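Local coordinates for protein tryptophan synthase alpha chain (PDB 6V82) that probably cleaves indoleglycerol phosphate to indole and glyceraldehyde 3-phosphate, as the alpha subunit of the enzyme that completes tryptophan biosynthesis, at residues L13-L18 with F171-P176; G23-T28 with L77-G82; V53-E58 with I225-F230. All coordinates share one frame; numbering follows the deposited sequence.

Overall arrangement
The chain folds as a TIM barrel. Strand 13-19 opens it, and its residues 13-18 meet 171-176, far along the sequence, to close interaction 1 across the barrel interior. Helix 25-37 follows at once; its first turn meets helix 73-84 in interaction 2, on the outside of the barrel, a loop nested inside the one closed by interaction 1. Between these two helices come residues 53-58, which meet 225-230 much later in the chain; interaction 3 therefore crosses both others along the chain. Strands 13-19 and 223-226 are neighbours, with Val226 N about 2.8 Å from Ile15 O, so interactions 1 and 3 belong to the same sheet.

Interaction 1 of 3, residues L13-L18 with F171-P176; sequences LCIGYL and FLYYIP
The side chains of Ile15 and Tyr173 come from opposite directions across the interior of the barrel, their CA atoms 11.3 Å apart, and meet at their ends; Tyr173 leaves its backbone to the side, and its hydroxyl end reaches Ile15. The delta methyl of Ile15 does most of the touching: its CD1 lies 3.4 Å from Tyr173 OH and 3.9 Å from Tyr173 CE1, reaching the phenol obliquely near its hydroxyl end. With CG1 anti to the carbonyl carbon (chi1 -53°) and the chain extended beyond it, CD1 is carried inward, while the second branch, CG2, stands 3.8 Å from Tyr173 OH.

Phe171 closes in beside the same methyl, Ile15 CD1 to Phe171 CZ being 4.1 Å. The two rings of 171-176 are also set against each other in a T-shaped manner: Phe171 CE1 sits 3.5 Å above the plane of the Tyr173 ring, over its centre, and Tyr173 CD1 lies in the plane of the Phe171 ring at its edge. A branched aliphatic side chain suits this place because the far methyl CD1 can lodge against both rings while CG2 lies beside the phenol oxygen, and long aromatic side chains let 171-176 reach the end of Ile15 inside the barrel.

Ile15 thus offers the phenol oxygen only carbon; the polar partner of that hydroxyl is Glu44, a predicted proton acceptor, to which it is hydrogen-bonded.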
loop_
_atom_site.group_PDB
_atom_site.type_symbol
_atom_site.label_atom_id
_atom_site.label_comp_id
_atom_site.label_asym_id
_atom_site.label_seq_id
_atom_site.Cartn_x
_atom_site.Cartn_y
_atom_site.Cartn_z
ATOM N N LEU A 13 -39.529 -43.274 -15.618
ATOM C CA LEU A 13 -38.199 -43.859 -15.576
ATOM C C LEU A 13 -37.331 -43.176 -14.519
ATOM O O LEU A 13 -37.539 -42.017 -14.159
ATOM C CB LEU A 13 -37.534 -43.739 -16.946
ATOM C CG LEU A 13 -38.341 -44.272 -18.129
ATOM C CD1 LEU A 13 -37.495 -44.208 -19.386
ATOM C CD2 LEU A 13 -38.818 -45.706 -17.868
ATOM N N CYS A 14 -36.343 -43.908 -14.024
ATOM C CA CYS A 14 -35.375 -43.358 -13.087
ATOM C C CYS A 14 -34.028 -43.245 -13.780
ATOM O O CYS A 14 -33.489 -44.251 -14.253
ATOM C CB CYS A 14 -35.241 -44.223 -11.838
ATOM S SG CYS A 14 -33.745 -43.785 -10.894
ATOM N N ILE A 15 -33.480 -42.032 -13.824
ATOM C CA ILE A 15 -32.133 -41.786 -14.336
ATOM C C ILE A 15 -31.174 -41.707 -13.155
ATOM O O ILE A 15 -31.440 -40.999 -12.172
ATOM C CB ILE A 15 -32.073 -40.496 -15.171
ATOM C CG1 ILE A 15 -33.136 -40.507 -16.276
ATOM C CG2 ILE A 15 -30.676 -40.299 -15.741
ATOM C CD1 ILE A 15 -33.297 -39.168 -16.988
ATOM N N GLY A 16 -30.067 -42.439 -13.244
ATOM C CA GLY A 16 -29.066 -42.434 -12.196
ATOM C C GLY A 16 -27.734 -41.902 -12.683
ATOM O O GLY A 16 -27.227 -42.343 -13.722
ATOM N N TYR A 17 -27.167 -40.945 -11.949
ATOM C CA TYR A 17 -25.892 -40.340 -12.310
ATOM C C TYR A 17 -24.733 -41.053 -11.630
ATOM O O TYR A 17 -24.800 -41.372 -10.440
ATOM C CB TYR A 17 -25.844 -38.862 -11.919
ATOM C CG TYR A 17 -24.490 -38.263 -12.210
ATOM C CD1 TYR A 17 -24.167 -37.830 -13.488
ATOM C CD2 TYR A 17 -23.519 -38.159 -11.216
ATOM C CE1 TYR A 17 -22.923 -37.298 -13.762
ATOM C CE2 TYR A 17 -22.281 -37.630 -11.480
ATOM C CZ TYR A 17 -21.981 -37.202 -12.753
ATOM O OH TYR A 17 -20.732 -36.678 -13.029
ATOM N N LEU A 18 -23.661 -41.266 -12.390
ATOM C CA LEU A 18 -22.368 -41.676 -11.857
ATOM C C LEU A 18 -21.263 -40.919 -12.579
ATOM O O LEU A 18 -21.351 -40.664 -13.785
ATOM C CB LEU A 18 -22.097 -43.173 -12.030
ATOM C CG LEU A 18 -22.858 -44.167 -11.179
ATOM C CD1 LEU A 18 -22.452 -45.583 -11.597
ATOM C CD2 LEU A 18 -22.570 -43.920 -9.715
ATOM N N PHE A 171 -35.043 -37.450 -25.377
ATOM C CA PHE A 171 -35.903 -36.772 -24.416
ATOM C C PHE A 171 -35.271 -35.426 -24.101
ATOM O O PHE A 171 -34.097 -35.187 -24.396
ATOM C CB PHE A 171 -36.100 -37.597 -23.144
ATOM C CG PHE A 171 -34.853 -37.725 -22.316
ATOM C CD1 PHE A 171 -34.644 -36.904 -21.222
ATOM C CD2 PHE A 171 -33.880 -38.659 -22.645
ATOM C CE1 PHE A 171 -33.490 -37.013 -20.459
ATOM C CE2 PHE A 171 -32.722 -38.774 -21.887
ATOM C CZ PHE A 171 -32.531 -37.947 -20.790
ATOM N N LEU A 172 -36.070 -34.550 -23.501
ATOM C CA LEU A 172 -35.646 -33.210 -23.114
ATOM C C LEU A 172 -35.633 -33.097 -21.602
ATOM O O LEU A 172 -36.593 -33.495 -20.934
ATOM C CB LEU A 172 -36.573 -32.142 -23.679
ATOM C CG LEU A 172 -36.213 -31.602 -25.050
ATOM C CD1 LEU A 172 -37.335 -30.700 -25.523
ATOM C CD2 LEU A 172 -34.900 -30.846 -24.980
ATOM N N TYR A 173 -34.553 -32.552 -21.070
ATOM C CA TYR A 173 -34.549 -32.138 -19.685
ATOM C C TYR A 173 -35.231 -30.783 -19.555
ATOM O O TYR A 173 -35.109 -29.916 -20.424
ATOM C CB TYR A 173 -33.131 -32.050 -19.152
ATOM C CG TYR A 173 -32.526 -33.356 -18.719
ATOM C CD1 TYR A 173 -33.134 -34.132 -17.749
ATOM C CD2 TYR A 173 -31.311 -33.783 -19.238
ATOM C CE1 TYR A 173 -32.567 -35.314 -17.330
ATOM C CE2 TYR A 173 -30.731 -34.956 -18.822
ATOM C CZ TYR A 173 -31.365 -35.720 -17.866
ATOM O OH TYR A 173 -30.798 -36.901 -17.446
ATOM N N TYR A 174 -35.945 -30.609 -18.450
ATOM C CA TYR A 174 -36.687 -29.392 -18.168
ATOM C C TYR A 174 -36.307 -28.902 -16.781
ATOM O O TYR A 174 -36.297 -29.688 -15.830
ATOM C CB TYR A 174 -38.189 -29.649 -18.259
ATOM C CG TYR A 174 -38.997 -28.396 -18.239
ATOM C CD1 TYR A 174 -39.445 -27.864 -17.039
ATOM C CD2 TYR A 174 -39.304 -27.727 -19.415
ATOM C CE1 TYR A 174 -40.181 -26.707 -17.003
ATOM C CE2 TYR A 174 -40.047 -26.559 -19.395
ATOM C CZ TYR A 174 -40.485 -26.053 -18.178
ATOM O OH TYR A 174 -41.225 -24.891 -18.119
ATOM N N ILE A 175 -35.976 -27.617 -16.669
ATOM C CA ILE A 175 -35.632 -27.010 -15.381
ATOM C C ILE A 175 -36.714 -26.009 -15.005
ATOM O O ILE A 175 -36.629 -24.841 -15.405
ATOM C CB ILE A 175 -34.269 -26.305 -15.420
ATOM C CG1 ILE A 175 -33.292 -27.042 -16.328
ATOM C CG2 ILE A 175 -33.707 -26.192 -14.018
ATOM C CD1 ILE A 175 -32.012 -26.281 -16.552
ATOM N N PRO A 176 -37.731 -26.402 -14.251
ATOM C CA PRO A 176 -38.845 -25.490 -13.968
ATOM C C PRO A 176 -38.508 -24.489 -12.866
ATOM O O PRO A 176 -37.456 -24.552 -12.228
ATOM C CB PRO A 176 -39.973 -26.434 -13.540
ATOM C CG PRO A 176 -39.267 -27.627 -12.990
ATOM C CD PRO A 176 -37.975 -27.764 -13.745
#

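Interaction 2 of 3, residues G23-T28 with L77-G82; sequences GGTSYT and LEIVEG. With SO4 (sulfate ion), chain E.
The carbonyl oxygen of Gly24 is gripped twice by Thr28, whose methyl in turn packs on Ile79 of the neighbouring helix. Thr28 OG1 donates to Gly24 O at 2.8 Å and Thr28 N at 3.0 Å, from opposite faces of the carbonyl plane; OG1 is also hydrogen-bonded to Gly21 N. Holding OG1 there fixes the rotation about chi1 (-56°) and leaves CG2 facing helix 73-84, where it meets Ile79 CG2 at 3.6 Å. Threonine suits the site because one branch can serve the backbone while the other joins the apolar seam.

One turn earlier, Thr25 likewise turns its methyl to the helix, CG2 resting 3.8 Å from Ile79 CG1, but its OG1 binds a water that gives a weak bond to Glu78 OE2. The beta-branched Ile79 therefore fits against both threonines.

Gly24 is the N-cap, with backbone angles that favour glycine. Beyond it Thr25 N and Ser26 N donate hydrogen bonds to O4 and O2 of a sulfate, probably from the crystallisation liquor; Ser26 N lies 2.9 Å from O2, to which Ser26 OG also donates. Exposed amides at a helix N terminus commonly hold such anions. The arrangement as a whole is that of adjacent helices packing on the outside of a TIM barrel.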
loop_
_atom_site.group_PDB
_atom_site.type_symbol
_atom_site.label_atom_id
_atom_site.label_comp_id
_atom_site.label_asym_id
_atom_site.label_seq_id
_atom_site.Cartn_x
_atom_site.Cartn_y
_atom_site.Cartn_z
ATOM N N GLY A 23 -13.226 -43.602 -8.397
ATOM C CA GLY A 23 -12.907 -44.919 -7.891
ATOM C C GLY A 23 -12.196 -45.838 -8.871
ATOM O O GLY A 23 -11.838 -46.963 -8.489
ATOM N N GLY A 24 -11.983 -45.406 -10.114
ATOM C CA GLY A 24 -11.300 -46.212 -11.106
ATOM C C GLY A 24 -12.255 -46.859 -12.100
ATOM O O GLY A 24 -13.479 -46.839 -11.949
ATOM N N THR A 25 -11.654 -47.459 -13.135
ATOM C CA THR A 25 -12.424 -48.092 -14.210
ATOM C C THR A 25 -13.284 -49.238 -13.686
ATOM O O THR A 25 -14.498 -49.267 -13.904
ATOM C CB THR A 25 -11.480 -48.591 -15.310
ATOM O OG1 THR A 25 -10.821 -47.470 -15.906
ATOM C CG2 THR A 25 -12.245 -49.363 -16.394
ATOM N N SER A 26 -12.663 -50.206 -13.005
ATOM C CA SER A 26 -13.404 -51.353 -12.485
ATOM C C SER A 26 -14.549 -50.910 -11.590
ATOM O O SER A 26 -15.684 -51.380 -11.735
ATOM C CB SER A 26 -12.469 -52.279 -11.709
ATOM O OG SER A 26 -11.437 -52.755 -12.547
ATOM N N TYR A 27 -14.266 -50.006 -10.648
ATOM C CA TYR A 27 -15.296 -49.589 -9.710
ATOM C C TYR A 27 -16.466 -48.944 -10.438
ATOM O O TYR A 27 -17.632 -49.214 -10.115
ATOM C CB TYR A 27 -14.723 -48.630 -8.668
ATOM C CG TYR A 27 -15.772 -48.229 -7.681
ATOM C CD1 TYR A 27 -16.056 -49.033 -6.584
ATOM C CD2 TYR A 27 -16.526 -47.081 -7.875
ATOM C CE1 TYR A 27 -17.043 -48.691 -5.694
ATOM C CE2 TYR A 27 -17.514 -46.728 -7.001
ATOM C CZ TYR A 27 -17.771 -47.536 -5.910
ATOM O OH TYR A 27 -18.759 -47.176 -5.028
ATOM N N THR A 28 -16.177 -48.087 -11.421
ATOM C CA THR A 28 -17.260 -47.432 -12.147
ATOM C C THR A 28 -18.161 -48.466 -12.801
ATOM O O THR A 28 -19.389 -48.323 -12.801
ATOM C CB THR A 28 -16.706 -46.473 -13.204
ATOM O OG1 THR A 28 -15.829 -45.520 -12.595
ATOM C CG2 THR A 28 -17.835 -45.738 -13.877
ATOM N N LEU A 77 -14.053 -45.078 -22.651
ATOM C CA LEU A 77 -14.491 -46.125 -23.568
ATOM C C LEU A 77 -14.435 -47.495 -22.907
ATOM O O LEU A 77 -15.357 -48.302 -23.075
ATOM C CB LEU A 77 -13.645 -46.110 -24.844
ATOM C CG LEU A 77 -13.813 -44.867 -25.725
ATOM C CD1 LEU A 77 -12.949 -44.986 -26.960
ATOM C CD2 LEU A 77 -15.268 -44.659 -26.109
ATOM N N GLU A 78 -13.360 -47.784 -22.160
ATOM C CA GLU A 78 -13.296 -49.038 -21.405
ATOM C C GLU A 78 -14.478 -49.174 -20.460
ATOM O O GLU A 78 -15.041 -50.266 -20.311
ATOM C CB GLU A 78 -12.033 -49.112 -20.567
ATOM C CG GLU A 78 -10.751 -49.359 -21.254
ATOM C CD GLU A 78 -9.662 -49.593 -20.224
ATOM O OE1 GLU A 78 -9.878 -50.442 -19.316
ATOM O OE2 GLU A 78 -8.619 -48.902 -20.301
ATOM N N ILE A 79 -14.822 -48.082 -19.766
ATOM C CA ILE A 79 -15.918 -48.115 -18.806
ATOM C C ILE A 79 -17.227 -48.437 -19.511
ATOM O O ILE A 79 -17.986 -49.314 -19.081
ATOM C CB ILE A 79 -16.008 -46.778 -18.057
ATOM C CG1 ILE A 79 -14.862 -46.662 -17.061
ATOM C CG2 ILE A 79 -17.364 -46.654 -17.367
ATOM C CD1 ILE A 79 -14.733 -45.298 -16.491
ATOM N N VAL A 80 -17.514 -47.718 -20.601
ATOM C CA VAL A 80 -18.749 -47.953 -21.338
ATOM C C VAL A 80 -18.781 -49.371 -21.883
ATOM O O VAL A 80 -19.822 -50.035 -21.854
ATOM C CB VAL A 80 -18.912 -46.918 -22.461
ATOM C CG1 VAL A 80 -20.138 -47.264 -23.319
ATOM C CG2 VAL A 80 -19.032 -45.530 -21.869
ATOM N N GLU A 81 -17.645 -49.866 -22.378
ATOM C CA GLU A 81 -17.617 -51.243 -22.862
ATOM C C GLU A 81 -17.793 -52.247 -21.727
ATOM O O GLU A 81 -18.404 -53.298 -21.930
ATOM C CB GLU A 81 -16.326 -51.505 -23.631
ATOM C CG GLU A 81 -16.279 -50.752 -24.954
ATOM C CD GLU A 81 -14.900 -50.747 -25.583
ATOM O OE1 GLU A 81 -14.061 -51.550 -25.137
ATOM O OE2 GLU A 81 -14.656 -49.939 -26.511
ATOM N N GLY A 82 -17.291 -51.934 -20.528
ATOM C CA GLY A 82 -17.511 -52.817 -19.394
ATOM C C GLY A 82 -18.965 -52.872 -18.964
ATOM O O GLY A 82 -19.459 -53.928 -18.555
HETATM S S SO4 E . -8.810 -49.868 -12.375
HETATM O O1 SO4 E . -7.750 -49.940 -11.372
HETATM O O2 SO4 E . -10.090 -50.122 -11.722
HETATM O O3 SO4 E . -8.580 -50.876 -13.412
HETATM O O4 SO4 E . -8.828 -48.531 -12.972
HETATM O O HOH W 1 -8.452 -48.384 -17.024
#

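Interaction 3 of 3, residues V53-E58 with I225-F230; sequences VADNPE and IVKTAF
The nearest CA atoms of 53-58 and 225-230, those of Glu58 and Thr228, are 7.1 Å apart, where a loop leading into helix 57-68 faces the turn that follows strand 223-226. Loops after the strands of a TIM barrel form the catalytic end, and this pair brings Asp55, a predicted proton acceptor, against Lys227.

Lys227 NZ donates to Asp55 OD1 at 2.6 Å in a salt bridge that meets the oxygen nearly along its C-O axis. The lysine reaches it through bends at chi2 and chi4, the latter (-72°) turning the ammonium toward the carboxylate; the two side chains cross at about a right angle. The length and flexibility of lysine suit the gap, and Tyr17 and Tyr95 make cation-pi contacts with Lys227. The other oxygen, Asp55 OD2, is hydrogen-bonded to the hydroxyls of Tyr95 and Tyr97, so both arms of the carboxylate are held and its rotation is fixed.

Beside this pair, Asn56 serves two partners. Its ND2 reaches Thr228 OG1 at 3.4 Å in a weak bond, while the hydroxyl of Thr228 has its stronger partner in Asp207. An asparagine fits because its amide can donate across the contact and still accept at the N-cap of helix 57-68. Glu58 OE1 is hydrogen-bonded to His232 ND1, and Glu58 OE2 only brushes Thr228 CG2 at 4.2 Å. The capping bond runs from Glu58 N to Asn56 OD1, 3.0 Å long, with the donor above the carbonyl plane.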
loop_
_atom_site.group_PDB
_atom_site.type_symbol
_atom_site.label_atom_id
_atom_site.label_comp_id
_atom_site.label_asym_id
_atom_site.label_seq_id
_atom_site.Cartn_x
_atom_site.Cartn_y
_atom_site.Cartn_z
ATOM N N VAL A 53 -18.155 -25.853 -13.417
ATOM C CA VAL A 53 -18.791 -24.749 -12.700
ATOM C C VAL A 53 -20.308 -24.872 -12.641
ATOM O O VAL A 53 -20.942 -24.197 -11.825
ATOM C CB VAL A 53 -18.403 -23.387 -13.326
ATOM C CG1 VAL A 53 -16.939 -23.088 -13.076
ATOM C CG2 VAL A 53 -18.711 -23.373 -14.820
ATOM N N ALA A 54 -20.918 -25.704 -13.485
ATOM C CA ALA A 54 -22.372 -25.848 -13.498
ATOM C C ALA A 54 -22.873 -26.997 -12.635
ATOM O O ALA A 54 -24.068 -27.297 -12.671
ATOM C CB ALA A 54 -22.883 -26.043 -14.925
ATOM N N ASP A 55 -22.000 -27.656 -11.882
ATOM C CA ASP A 55 -22.395 -28.757 -11.023
ATOM C C ASP A 55 -22.215 -28.380 -9.558
ATOM O O ASP A 55 -21.418 -27.503 -9.217
ATOM C CB ASP A 55 -21.599 -30.007 -11.374
ATOM C CG ASP A 55 -22.123 -30.684 -12.636
ATOM O OD1 ASP A 55 -23.141 -31.401 -12.544
ATOM O OD2 ASP A 55 -21.550 -30.474 -13.725
ATOM N N ASN A 56 -22.988 -29.025 -8.692
ATOM C CA ASN A 56 -22.914 -28.702 -7.280
ATOM C C ASN A 56 -21.620 -29.268 -6.687
ATOM O O ASN A 56 -20.979 -30.135 -7.287
ATOM C CB ASN A 56 -24.161 -29.216 -6.555
ATOM C CG ASN A 56 -24.050 -30.657 -6.151
ATOM O OD1 ASN A 56 -23.579 -30.974 -5.062
ATOM N ND2 ASN A 56 -24.500 -31.542 -7.017
ATOM N N PRO A 57 -21.192 -28.757 -5.528
ATOM C CA PRO A 57 -19.860 -29.130 -5.008
ATOM C C PRO A 57 -19.623 -30.631 -4.871
ATOM O O PRO A 57 -18.500 -31.101 -5.098
ATOM C CB PRO A 57 -19.828 -28.430 -3.643
ATOM C CG PRO A 57 -20.770 -27.298 -3.784
ATOM C CD PRO A 57 -21.867 -27.778 -4.663
ATOM N N GLU A 58 -20.649 -31.393 -4.486
ATOM C CA GLU A 58 -20.514 -32.839 -4.371
ATOM C C GLU A 58 -19.995 -33.436 -5.665
ATOM O O GLU A 58 -19.086 -34.272 -5.665
ATOM C CB GLU A 58 -21.866 -33.459 -4.012
ATOM C CG GLU A 58 -22.129 -33.642 -2.528
ATOM C CD GLU A 58 -21.785 -35.040 -2.054
ATOM O OE1 GLU A 58 -21.601 -35.232 -0.831
ATOM O OE2 GLU A 58 -21.695 -35.949 -2.909
ATOM N N ILE A 225 -34.429 -37.795 -12.074
ATOM C CA ILE A 225 -33.001 -38.069 -12.058
ATOM C C ILE A 225 -32.506 -38.018 -10.618
ATOM O O ILE A 225 -32.850 -37.103 -9.860
ATOM C CB ILE A 225 -32.224 -37.097 -12.967
ATOM C CG1 ILE A 225 -30.719 -37.334 -12.844
ATOM C CG2 ILE A 225 -32.564 -35.652 -12.662
ATOM C CD1 ILE A 225 -29.905 -36.572 -13.882
ATOM N N VAL A 226 -31.733 -39.029 -10.239
ATOM C CA VAL A 226 -30.997 -39.061 -8.982
ATOM C C VAL A 226 -29.575 -38.625 -9.318
ATOM O O VAL A 226 -28.757 -39.433 -9.773
ATOM C CB VAL A 226 -31.019 -40.456 -8.353
ATOM C CG1 VAL A 226 -30.224 -40.465 -7.069
ATOM C CG2 VAL A 226 -32.449 -40.937 -8.143
ATOM N N LYS A 227 -29.274 -37.346 -9.107
ATOM C CA LYS A 227 -27.984 -36.789 -9.504
ATOM C C LYS A 227 -26.913 -36.954 -8.430
ATOM O O LYS A 227 -25.799 -37.394 -8.727
ATOM C CB LYS A 227 -28.140 -35.305 -9.852
ATOM C CG LYS A 227 -26.844 -34.608 -10.245
ATOM C CD LYS A 227 -26.244 -35.254 -11.495
ATOM C CE LYS A 227 -24.901 -34.630 -11.871
ATOM N NZ LYS A 227 -25.003 -33.246 -12.446
ATOM N N THR A 228 -27.230 -36.593 -7.187
ATOM C CA THR A 228 -26.263 -36.569 -6.092
ATOM C C THR A 228 -26.214 -37.871 -5.286
ATOM O O THR A 228 -25.122 -38.328 -4.922
ATOM C CB THR A 228 -26.578 -35.397 -5.151
ATOM O OG1 THR A 228 -26.317 -34.156 -5.822
ATOM C CG2 THR A 228 -25.741 -35.457 -3.881
ATOM N N ALA A 229 -27.368 -38.497 -5.020
ATOM C CA ALA A 229 -27.444 -39.483 -3.940
ATOM C C ALA A 229 -26.466 -40.637 -4.146
ATOM O O ALA A 229 -25.766 -41.033 -3.207
ATOM C CB ALA A 229 -28.876 -40.004 -3.795
ATOM N N PHE A 230 -26.395 -41.177 -5.372
ATOM C CA PHE A 230 -25.514 -42.309 -5.653
ATOM C C PHE A 230 -24.049 -41.933 -5.455
ATOM O O PHE A 230 -23.296 -42.656 -4.791
ATOM C CB PHE A 230 -25.751 -42.817 -7.077
ATOM C CG PHE A 230 -27.123 -43.410 -7.295
ATOM C CD1 PHE A 230 -27.681 -44.266 -6.357
ATOM C CD2 PHE A 230 -27.855 -43.103 -8.433
ATOM C CE1 PHE A 230 -28.946 -44.810 -6.557
ATOM C CE2 PHE A 230 -29.117 -43.643 -8.638
ATOM C CZ PHE A 230 -29.664 -44.496 -7.696
#